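Local coordinates for protein putative acetyltransferase (Nocardia farcinica, PDB 3D9W) that probably transfers an acetyl group from acetyl-CoA to the amino group of arylamine substrates, at residues Ser216-Thr220 with Arg221-Gln225; Gly206-Phe209 with Val210-Pro214; Gly79-Cys82 with Tyr83-Ala86. All coordinates share one frame; numbering follows the deposited sequence.

Interaction 1. Residues Ser216-Thr220 with Arg221-Gln225; sequences SPFTT and RPFLQ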
ATOM      1  N   SER A 216       2.496 -10.395 -14.690  1.00 46.25           N
ATOM      2  CA  SER A 216       2.788  -9.491 -13.572  1.00 46.39           C
ATOM      3  C   SER A 216       4.267  -9.360 -13.175  1.00 46.43           C
ATOM      4  O   SER A 216       4.974 -10.357 -13.003  1.00 46.86           O
ATOM      5  CB  SER A 216       1.973  -9.935 -12.344  1.00 46.22           C
ATOM      6  OG  SER A 216       2.485  -9.389 -11.133  1.00 46.09           O
ATOM      7  N   PRO A 217       4.748  -8.113 -13.011  1.00 46.44           N
ATOM      8  CA  PRO A 217       6.145  -7.832 -12.625  1.00 46.05           C
ATOM      9  C   PRO A 217       6.436  -8.179 -11.151  1.00 44.84           C
ATOM     10  O   PRO A 217       7.569  -8.518 -10.775  1.00 44.16           O
ATOM     11  CB  PRO A 217       6.275  -6.325 -12.873  1.00 46.47           C
ATOM     12  CG  PRO A 217       5.227  -6.045 -13.922  1.00 46.24           C
ATOM     13  CD  PRO A 217       4.070  -6.881 -13.447  1.00 45.66           C
ATOM     14  N   PHE A 218       5.397  -8.074 -10.329  1.00 42.74           N
ATOM     15  CA  PHE A 218       5.508  -8.345  -8.904  1.00 41.05           C
ATOM     16  C   PHE A 218       5.987  -9.742  -8.557  1.00 38.81           C
ATOM     17  O   PHE A 218       6.508  -9.968  -7.472  1.00 37.82           O
ATOM     18  CB  PHE A 218       4.156  -8.114  -8.231  1.00 42.85           C
ATOM     19  CG  PHE A 218       4.067  -6.827  -7.477  1.00 44.31           C
ATOM     20  CD1 PHE A 218       4.836  -5.723  -7.857  1.00 45.57           C
ATOM     21  CD2 PHE A 218       3.187  -6.703  -6.402  1.00 45.46           C
ATOM     22  CE1 PHE A 218       4.727  -4.506  -7.174  1.00 47.25           C
ATOM     23  CE2 PHE A 218       3.062  -5.492  -5.706  1.00 47.08           C
ATOM     24  CZ  PHE A 218       3.834  -4.390  -6.092  1.00 47.94           C
ATOM     25  N   THR A 219       5.796 -10.674  -9.479  1.00 37.52           N
ATOM     26  CA  THR A 219       6.166 -12.067  -9.262  1.00 36.39           C
ATOM     27  C   THR A 219       7.608 -12.338  -9.646  1.00 35.75           C
ATOM     28  O   THR A 219       8.182 -13.365  -9.285  1.00 35.67           O
ATOM     29  CB  THR A 219       5.291 -12.981 -10.108  1.00 36.08           C
ATOM     30  OG1 THR A 219       5.429 -12.604 -11.481  1.00 34.47           O
ATOM     31  CG2 THR A 219       3.824 -12.856  -9.699  1.00 35.56           C
ATOM     32  N   THR A 220       8.193 -11.407 -10.380  1.00 35.60           N
ATOM     33  CA  THR A 220       9.555 -11.570 -10.852  1.00 34.78           C
ATOM     34  C   THR A 220      10.640 -11.299  -9.803  1.00 34.60           C
ATOM     35  O   THR A 220      10.968 -12.187  -9.019  1.00 34.89           O
ATOM     36  CB  THR A 220       9.762 -10.696 -12.098  1.00 34.71           C
ATOM     37  OG1 THR A 220       9.638  -9.308 -11.747  1.00 33.60           O
ATOM     38  CG2 THR A 220       8.694 -11.046 -13.152  1.00 33.06           C
ATOM     39  N   ARG A 221      11.199 -10.089  -9.788  1.00 33.98           N
ATOM     40  CA  ARG A 221      12.250  -9.749  -8.825  1.00 33.03           C
ATOM     41  C   ARG A 221      11.764  -9.021  -7.566  1.00 30.56           C
ATOM     42  O   ARG A 221      10.622  -8.551  -7.483  1.00 29.38           O
ATOM     43  CB  ARG A 221      13.321  -8.876  -9.480  1.00 34.66           C
ATOM     44  CG  ARG A 221      12.824  -7.513  -9.944  1.00 36.08           C
ATOM     45  CD  ARG A 221      12.768  -7.507 -11.442  1.00 39.82           C
ATOM     46  NE  ARG A 221      12.583  -6.174 -11.993  1.00 43.72           N
ATOM     47  CZ  ARG A 221      12.706  -5.890 -13.289  1.00 45.56           C
ATOM     48  NH1 ARG A 221      13.020  -6.862 -14.155  1.00 44.35           N
ATOM     49  NH2 ARG A 221      12.502  -4.643 -13.720  1.00 45.11           N
ATOM     50  N   PRO A 222      12.642  -8.922  -6.565  1.00 27.68           N
ATOM     51  CA  PRO A 222      12.326  -8.252  -5.313  1.00 27.22           C
ATOM     52  C   PRO A 222      11.927  -6.808  -5.554  1.00 26.47           C
ATOM     53  O   PRO A 222      12.505  -6.127  -6.401  1.00 25.42           O
ATOM     54  CB  PRO A 222      13.632  -8.353  -4.548  1.00 26.88           C
ATOM     55  CG  PRO A 222      14.115  -9.664  -4.944  1.00 28.96           C
ATOM     56  CD  PRO A 222      13.916  -9.641  -6.443  1.00 27.50           C
ATOM     57  N   PHE A 223      10.918  -6.357  -4.819  1.00 25.56           N
ATOM     58  CA  PHE A 223      10.461  -4.978  -4.908  1.00 24.50           C
ATOM     59  C   PHE A 223      10.031  -4.562  -3.501  1.00 24.17           C
ATOM     60  O   PHE A 223       8.954  -4.931  -3.030  1.00 25.01           O
ATOM     61  CB  PHE A 223       9.299  -4.843  -5.883  1.00 24.15           C
ATOM     62  CG  PHE A 223       8.934  -3.424  -6.169  1.00 24.91           C
ATOM     63  CD1 PHE A 223       9.782  -2.611  -6.908  1.00 25.21           C
ATOM     64  CD2 PHE A 223       7.775  -2.874  -5.638  1.00 26.16           C
ATOM     65  CE1 PHE A 223       9.486  -1.274  -7.110  1.00 25.14           C
ATOM     66  CE2 PHE A 223       7.471  -1.541  -5.833  1.00 26.63           C
ATOM     67  CZ  PHE A 223       8.327  -0.738  -6.568  1.00 26.02           C
ATOM     68  N   LEU A 224      10.886  -3.800  -2.830  1.00 22.49           N
ATOM     69  CA  LEU A 224      10.612  -3.371  -1.466  1.00 21.05           C
ATOM     70  C   LEU A 224      10.564  -1.856  -1.287  1.00 21.24           C
ATOM     71  O   LEU A 224      11.343  -1.107  -1.884  1.00 21.66           O
ATOM     72  CB  LEU A 224      11.683  -3.932  -0.530  1.00 20.65           C
ATOM     73  CG  LEU A 224      12.132  -5.375  -0.758  1.00 19.61           C
ATOM     74  CD1 LEU A 224      13.256  -5.728   0.199  1.00 17.30           C
ATOM     75  CD2 LEU A 224      10.949  -6.303  -0.573  1.00 19.31           C
ATOM     76  N   GLN A 225       9.638  -1.408  -0.458  1.00 19.40           N
ATOM     77  CA  GLN A 225       9.540   0.000  -0.166  1.00 18.65           C
ATOM     78  C   GLN A 225       9.406   0.111   1.340  1.00 19.92           C
ATOM     79  O   GLN A 225       8.902  -0.800   1.995  1.00 19.98           O
ATOM     80  CB  GLN A 225       8.317   0.624  -0.825  1.00 18.43           C
ATOM     81  CG  GLN A 225       8.266   0.496  -2.313  1.00 17.83           C
ATOM     82  CD  GLN A 225       7.051   1.179  -2.881  1.00 18.81           C
ATOM     83  OE1 GLN A 225       6.980   2.409  -2.931  1.00 19.38           O
ATOM     84  NE2 GLN A 225       6.072   0.385  -3.297  1.00 16.11           N
TER
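Arg221 and Phe223 meet Thr220 and Phe218 round the turn that ends the loop after helix 200-212 and leads into strand 223-227, the first edge of a four-stranded antiparallel sheet. Residues Pro217 to Thr220 form a type I beta turn, closed by Thr220 N bonding to Pro217 O at 3.0 Å. The Arg221 side chain runs back along Thr220: its first torsion tucks CG in over its own backbone, and a bend at chi2 (-108°) carries the chain on past the threonine. CG lies 4.1 Å from Thr220 OG1, CD comes to 3.6 Å from the same Thr220 OG1, and the two side chains run side by side in the same direction. Arg221 is exposed, as suits its charged end, and its side chain also touches Trp284. Threonine suits the turn because its hydroxyl can reach a carbonyl three residues back: Thr219 OG1 bonds to Ser216 O at 2.8 Å, with Ser213 O also near it. Asn53 binds the backbone on both sides of the bend, giving ND2 to the carbonyls of Phe218 and Arg221 and accepting Phe223 N on OD1. Aromatic residues make the apolar half of the contact. The two rings meet obliquely, planes at 35° and centroids 5.9 Å apart. Phe223 sets out toward the 216-220 segment with CG anti to its backbone N (chi1 -171°), which brings Phe223 CD2 to 3.8 Å from Phe218 CE1.

Interaction 2. Residues Gly206-Phe209 with Val210-Pro214; sequences GNHF and VSTSP
His208 and Thr212 cross at about a right angle on one side of the last turn of helix 200-212, with Thr212 OG1 3.1 Å above the plane of the His208 ring, over one face and displaced toward its rim. The same hydroxyl donates to His208 O, in a bond modelled so short that its exact length is doubtful. A first torsion of 74° folds this oxygen back against the helix, where it can lie over the ring as well. One residue on, Phe209 and Ser213 make a different contact at the same spacing. Ser213 CB stands over the Phe209 ring face 4.0 Å from its centroid and only 15° off the normal, a CH-pi contact; Ser213 N closes the turn at 2.9 Å on Phe209 O. Ser213 is also where the chain leaves helical geometry, and a small serine can sit over the phenyl face there. Ser211 turns its hydroxyl back in the manner of Thr212, so that Asn207 O receives both Ser211 OG and, at 3.1 Å, Ser211 N. Small hydroxyl residues suit a helix end, since they can share carbonyls with the backbone. The buried side faces the rest of the fold: the Asn207 amide gives ND2 to Val62 O and takes the Tyr81 hydroxyl on OD1, while Val210 packs on Phe218 of the following loop and on Tyr83 of helix 82-95.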
ATOM      1  N   GLY A 206      -7.876  -9.833  -7.709  1.00 25.61           N
ATOM      2  CA  GLY A 206      -6.778  -8.931  -7.979  1.00 24.95           C
ATOM      3  C   GLY A 206      -5.498  -9.458  -7.377  1.00 24.46           C
ATOM      4  O   GLY A 206      -4.433  -9.386  -7.995  1.00 24.28           O
ATOM      5  N   ASN A 207      -5.602 -10.003  -6.172  1.00 23.92           N
ATOM      6  CA  ASN A 207      -4.436 -10.529  -5.500  1.00 24.43           C
ATOM      7  C   ASN A 207      -3.907 -11.800  -6.146  1.00 25.63           C
ATOM      8  O   ASN A 207      -2.696 -12.011  -6.183  1.00 27.73           O
ATOM      9  CB  ASN A 207      -4.729 -10.800  -4.035  1.00 23.18           C
ATOM     10  CG  ASN A 207      -3.488 -11.180  -3.269  1.00 22.07           C
ATOM     11  OD1 ASN A 207      -2.530 -10.410  -3.204  1.00 20.39           O
ATOM     12  ND2 ASN A 207      -3.491 -12.374  -2.691  1.00 20.23           N
ATOM     13  N   HIS A 208      -4.802 -12.648  -6.647  1.00 26.17           N
ATOM     14  CA  HIS A 208      -4.374 -13.883  -7.295  1.00 26.66           C
ATOM     15  C   HIS A 208      -3.642 -13.580  -8.599  1.00 27.29           C
ATOM     16  O   HIS A 208      -2.818 -14.362  -9.052  1.00 27.07           O
ATOM     17  CB  HIS A 208      -5.559 -14.788  -7.611  1.00 27.99           C
ATOM     18  CG  HIS A 208      -5.175 -16.008  -8.385  1.00 29.56           C
ATOM     19  ND1 HIS A 208      -4.522 -17.078  -7.809  1.00 31.19           N
ATOM     20  CD2 HIS A 208      -5.275 -16.294  -9.703  1.00 30.09           C
ATOM     21  CE1 HIS A 208      -4.236 -17.971  -8.739  1.00 30.87           C
ATOM     22  NE2 HIS A 208      -4.681 -17.518  -9.898  1.00 31.82           N
ATOM     23  N   PHE A 209      -3.963 -12.444  -9.204  1.00 27.12           N
ATOM     24  CA  PHE A 209      -3.328 -12.034 -10.446  1.00 26.67           C
ATOM     25  C   PHE A 209      -1.957 -11.433 -10.158  1.00 27.14           C
ATOM     26  O   PHE A 209      -0.941 -11.902 -10.666  1.00 28.84           O
ATOM     27  CB  PHE A 209      -4.210 -11.002 -11.172  1.00 25.94           C
ATOM     28  CG  PHE A 209      -3.584 -10.441 -12.416  1.00 25.43           C
ATOM     29  CD1 PHE A 209      -2.731  -9.339 -12.350  1.00 26.46           C
ATOM     30  CD2 PHE A 209      -3.796 -11.051 -13.648  1.00 25.43           C
ATOM     31  CE1 PHE A 209      -2.088  -8.856 -13.501  1.00 28.11           C
ATOM     32  CE2 PHE A 209      -3.162 -10.580 -14.805  1.00 27.11           C
ATOM     33  CZ  PHE A 209      -2.303  -9.479 -14.733  1.00 27.62           C
ATOM     34  N   VAL A 210      -1.939 -10.385  -9.347  1.00 26.97           N
ATOM     35  CA  VAL A 210      -0.704  -9.703  -8.992  1.00 27.14           C
ATOM     36  C   VAL A 210       0.383 -10.638  -8.500  1.00 27.16           C
ATOM     37  O   VAL A 210       1.559 -10.479  -8.844  1.00 25.45           O
ATOM     38  CB  VAL A 210      -0.951  -8.661  -7.884  1.00 27.22           C
ATOM     39  CG1 VAL A 210       0.351  -8.327  -7.186  1.00 27.76           C
ATOM     40  CG2 VAL A 210      -1.558  -7.405  -8.476  1.00 28.20           C
ATOM     41  N   SER A 211      -0.023 -11.613  -7.697  1.00 28.49           N
ATOM     42  CA  SER A 211       0.917 -12.548  -7.099  1.00 30.33           C
ATOM     43  C   SER A 211       1.254 -13.811  -7.884  1.00 32.06           C
ATOM     44  O   SER A 211       2.366 -14.331  -7.767  1.00 33.59           O
ATOM     45  CB  SER A 211       0.410 -12.960  -5.722  1.00 29.22           C
ATOM     46  OG  SER A 211      -0.801 -13.680  -5.854  1.00 27.24           O
ATOM     47  N   THR A 212       0.322 -14.312  -8.686  1.00 32.76           N
ATOM     48  CA  THR A 212       0.607 -15.545  -9.404  1.00 32.39           C
ATOM     49  C   THR A 212       0.609 -15.469 -10.910  1.00 33.71           C
ATOM     50  O   THR A 212       0.680 -16.499 -11.570  1.00 34.22           O
ATOM     51  CB  THR A 212      -0.365 -16.662  -8.989  1.00 31.11           C
ATOM     52  OG1 THR A 212      -1.650 -16.413  -9.558  1.00 30.69           O
ATOM     53  CG2 THR A 212      -0.493 -16.718  -7.484  1.00 30.83           C
ATOM     54  N   SER A 213       0.543 -14.271 -11.475  1.00 35.69           N
ATOM     55  CA  SER A 213       0.541 -14.173 -12.931  1.00 37.21           C
ATOM     56  C   SER A 213       1.894 -13.839 -13.533  1.00 39.03           C
ATOM     57  O   SER A 213       2.676 -13.062 -12.963  1.00 39.67           O
ATOM     58  CB  SER A 213      -0.459 -13.125 -13.417  1.00 36.73           C
ATOM     59  OG  SER A 213      -0.331 -12.947 -14.832  1.00 36.47           O
ATOM     60  N   PRO A 214       2.194 -14.432 -14.698  1.00 40.55           N
ATOM     61  CA  PRO A 214       3.455 -14.198 -15.411  1.00 41.51           C
ATOM     62  C   PRO A 214       3.409 -12.776 -15.935  1.00 42.23           C
ATOM     63  O   PRO A 214       4.391 -12.036 -15.865  1.00 42.56           O
ATOM     64  CB  PRO A 214       3.401 -15.210 -16.539  1.00 41.18           C
ATOM     65  CG  PRO A 214       2.658 -16.350 -15.900  1.00 41.44           C
ATOM     66  CD  PRO A 214       1.521 -15.635 -15.213  1.00 41.02           C
TER

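Interaction 3. Residues Gly79-Cys82 with Tyr83-Ala86; sequences GGYC and YENA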
ATOM      1  N   GLY A  79       6.578  -7.520   5.557  1.00 23.89           N
ATOM      2  CA  GLY A  79       5.598  -6.566   5.085  1.00 24.83           C
ATOM      3  C   GLY A  79       4.709  -7.243   4.066  1.00 25.54           C
ATOM      4  O   GLY A  79       4.659  -8.468   4.013  1.00 26.62           O
ATOM      5  N   GLY A  80       4.003  -6.444   3.269  1.00 26.04           N
ATOM      6  CA  GLY A  80       3.126  -6.972   2.241  1.00 25.89           C
ATOM      7  C   GLY A  80       2.877  -5.883   1.218  1.00 26.00           C
ATOM      8  O   GLY A  80       3.387  -4.778   1.373  1.00 26.25           O
ATOM      9  N   TYR A  81       2.127  -6.175   0.163  1.00 26.03           N
ATOM     10  CA  TYR A  81       1.847  -5.137  -0.812  1.00 27.06           C
ATOM     11  C   TYR A  81       0.433  -4.586  -0.629  1.00 27.24           C
ATOM     12  O   TYR A  81      -0.190  -4.825   0.403  1.00 26.95           O
ATOM     13  CB  TYR A  81       2.103  -5.624  -2.252  1.00 27.26           C
ATOM     14  CG  TYR A  81       1.530  -6.960  -2.622  1.00 28.17           C
ATOM     15  CD1 TYR A  81       0.185  -7.245  -2.406  1.00 29.43           C
ATOM     16  CD2 TYR A  81       2.327  -7.928  -3.241  1.00 29.41           C
ATOM     17  CE1 TYR A  81      -0.357  -8.455  -2.795  1.00 31.27           C
ATOM     18  CE2 TYR A  81       1.798  -9.143  -3.640  1.00 29.85           C
ATOM     19  CZ  TYR A  81       0.455  -9.402  -3.414  1.00 32.10           C
ATOM     20  OH  TYR A  81      -0.087 -10.605  -3.819  1.00 34.87           O
ATOM     21  N   CYS A  82      -0.069  -3.853  -1.618  1.00 27.76           N
ATOM     22  CA  CYS A  82      -1.386  -3.232  -1.525  1.00 27.98           C
ATOM     23  C   CYS A  82      -2.518  -4.037  -0.873  1.00 26.60           C
ATOM     24  O   CYS A  82      -3.065  -3.625   0.148  1.00 25.98           O
ATOM     25  CB  CYS A  82      -1.830  -2.750  -2.906  1.00 31.45           C
ATOM     26  SG  CYS A  82      -2.198  -4.059  -4.111  1.00 37.65           S
ATOM     27  N   TYR A  83      -2.876  -5.176  -1.451  1.00 25.54           N
ATOM     28  CA  TYR A  83      -3.962  -5.988  -0.905  1.00 24.14           C
ATOM     29  C   TYR A  83      -3.742  -6.413   0.548  1.00 23.04           C
ATOM     30  O   TYR A  83      -4.635  -6.299   1.381  1.00 22.35           O
ATOM     31  CB  TYR A  83      -4.177  -7.226  -1.778  1.00 25.05           C
ATOM     32  CG  TYR A  83      -4.696  -6.929  -3.175  1.00 24.98           C
ATOM     33  CD1 TYR A  83      -5.993  -6.461  -3.372  1.00 25.57           C
ATOM     34  CD2 TYR A  83      -3.890  -7.120  -4.298  1.00 25.33           C
ATOM     35  CE1 TYR A  83      -6.476  -6.189  -4.650  1.00 26.13           C
ATOM     36  CE2 TYR A  83      -4.361  -6.851  -5.580  1.00 25.91           C
ATOM     37  CZ  TYR A  83      -5.657  -6.386  -5.745  1.00 26.60           C
ATOM     38  OH  TYR A  83      -6.141  -6.125  -7.001  1.00 26.52           O
ATOM     39  N   GLU A  84      -2.555  -6.914   0.845  1.00 21.96           N
ATOM     40  CA  GLU A  84      -2.245  -7.348   2.195  1.00 22.48           C
ATOM     41  C   GLU A  84      -2.418  -6.178   3.151  1.00 21.98           C
ATOM     42  O   GLU A  84      -3.065  -6.290   4.190  1.00 21.66           O
ATOM     43  CB  GLU A  84      -0.806  -7.868   2.254  1.00 22.39           C
ATOM     44  CG  GLU A  84      -0.558  -9.118   1.426  1.00 22.80           C
ATOM     45  CD  GLU A  84       0.919  -9.415   1.236  1.00 24.48           C
ATOM     46  OE1 GLU A  84       1.580  -8.678   0.480  1.00 25.08           O
ATOM     47  OE2 GLU A  84       1.424 -10.384   1.841  1.00 26.22           O
ATOM     48  N   ASN A  85      -1.836  -5.045   2.782  1.00 22.50           N
ATOM     49  CA  ASN A  85      -1.911  -3.843   3.595  1.00 21.71           C
ATOM     50  C   ASN A  85      -3.321  -3.297   3.753  1.00 22.43           C
ATOM     51  O   ASN A  85      -3.758  -3.013   4.865  1.00 23.95           O
ATOM     52  CB  ASN A  85      -1.010  -2.762   3.008  1.00 20.49           C
ATOM     53  CG  ASN A  85       0.320  -2.674   3.711  1.00 20.86           C
ATOM     54  OD1 ASN A  85       0.379  -2.467   4.914  1.00 21.46           O
ATOM     55  ND2 ASN A  85       1.395  -2.826   2.964  1.00 21.04           N
ATOM     56  N   ALA A  86      -4.037  -3.147   2.646  1.00 21.79           N
ATOM     57  CA  ALA A  86      -5.390  -2.612   2.706  1.00 20.91           C
ATOM     58  C   ALA A  86      -6.337  -3.532   3.466  1.00 20.82           C
ATOM     59  O   ALA A  86      -7.202  -3.067   4.213  1.00 20.64           O
ATOM     60  CB  ALA A  86      -5.913  -2.356   1.293  1.00 21.95           C
TER
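Cys82 and Tyr83 touch at the start of helix 82-95, where the sulfur lies over one face of the next ring, a sulfur-aromatic contact. Cys82 SG is 4.0 Å from the centroid of the Tyr83 ring and 30° off its normal, with its nearest ring atom, Tyr83 CD2, at 3.5 Å. A chi1 of 68° turns the sulfur toward the following residue. Tyr81 meets Tyr83 from another direction: its CE1 comes to the ring's edge, 4.1 Å from Tyr83 CD2, and the two side chains cross at a slant. Glu84 joins this packed part, its OE1 modelled 3.4 Å above the plane of the Tyr81 ring, over one face and offset toward the rim, with ring and carboxylate planes 60° apart. Two straight backbone bonds tie the part down, Asn85 N to Tyr81 O at 2.9 Å and Ala86 N to Cys82 O at 2.7 Å. Alanine suits the latter place, being small where the helix lies against Ala120 of strand 117-125.

The looser part is Gly79 and the Asn85 amide, though all eight residues are buried and there is no solvent side. Asn85 ND2 is near Gly80 O but poorly angled for a bond; its OD1 is held by His45. The Glu84 carboxylate lies beside Gly80, which has no side chain to stand in its way. Glu84 OE2 forms a salt bridge with Lys72, a charge partner suited to a buried acid.

Tyr81 is the N-cap, and Glu84 OE1 accepting its N, though less surely placed, is consistent with the N3 half of a capping box. The Gly-Gly-Tyr-Cys run is the sequence in which arylamine N-acetyltransferases carry their nucleophilic cysteine at a helix start, and the contact of Cys82 with His119 is consistent with the cysteine-histidine pair of that active site.

How the interactions relate
The three contacts meet in one cluster rather than following one another only along the chain. The centres of interactions 1 and 2 lie about 11 Å apart, and each is about 13 Å from that of interaction 3. Helix 200-212 passes into the loop of interaction 1, and Ser216 OG probably bonds back to Val210 O at 2.7 Å, holding the helix end against the turn. Tyr81 joins all three: Tyr81 CD2 is 3.5 Å from Phe218 CD2, and Tyr81 OH probably hydrogen-bonds Asn207 OD1, 2.5 Å apart. Interaction 3, with the probable active-site cysteine, is centred about 5 Å from the chain's centre; interactions 1 and 2 lie farther out, at about 14 and 16 Å.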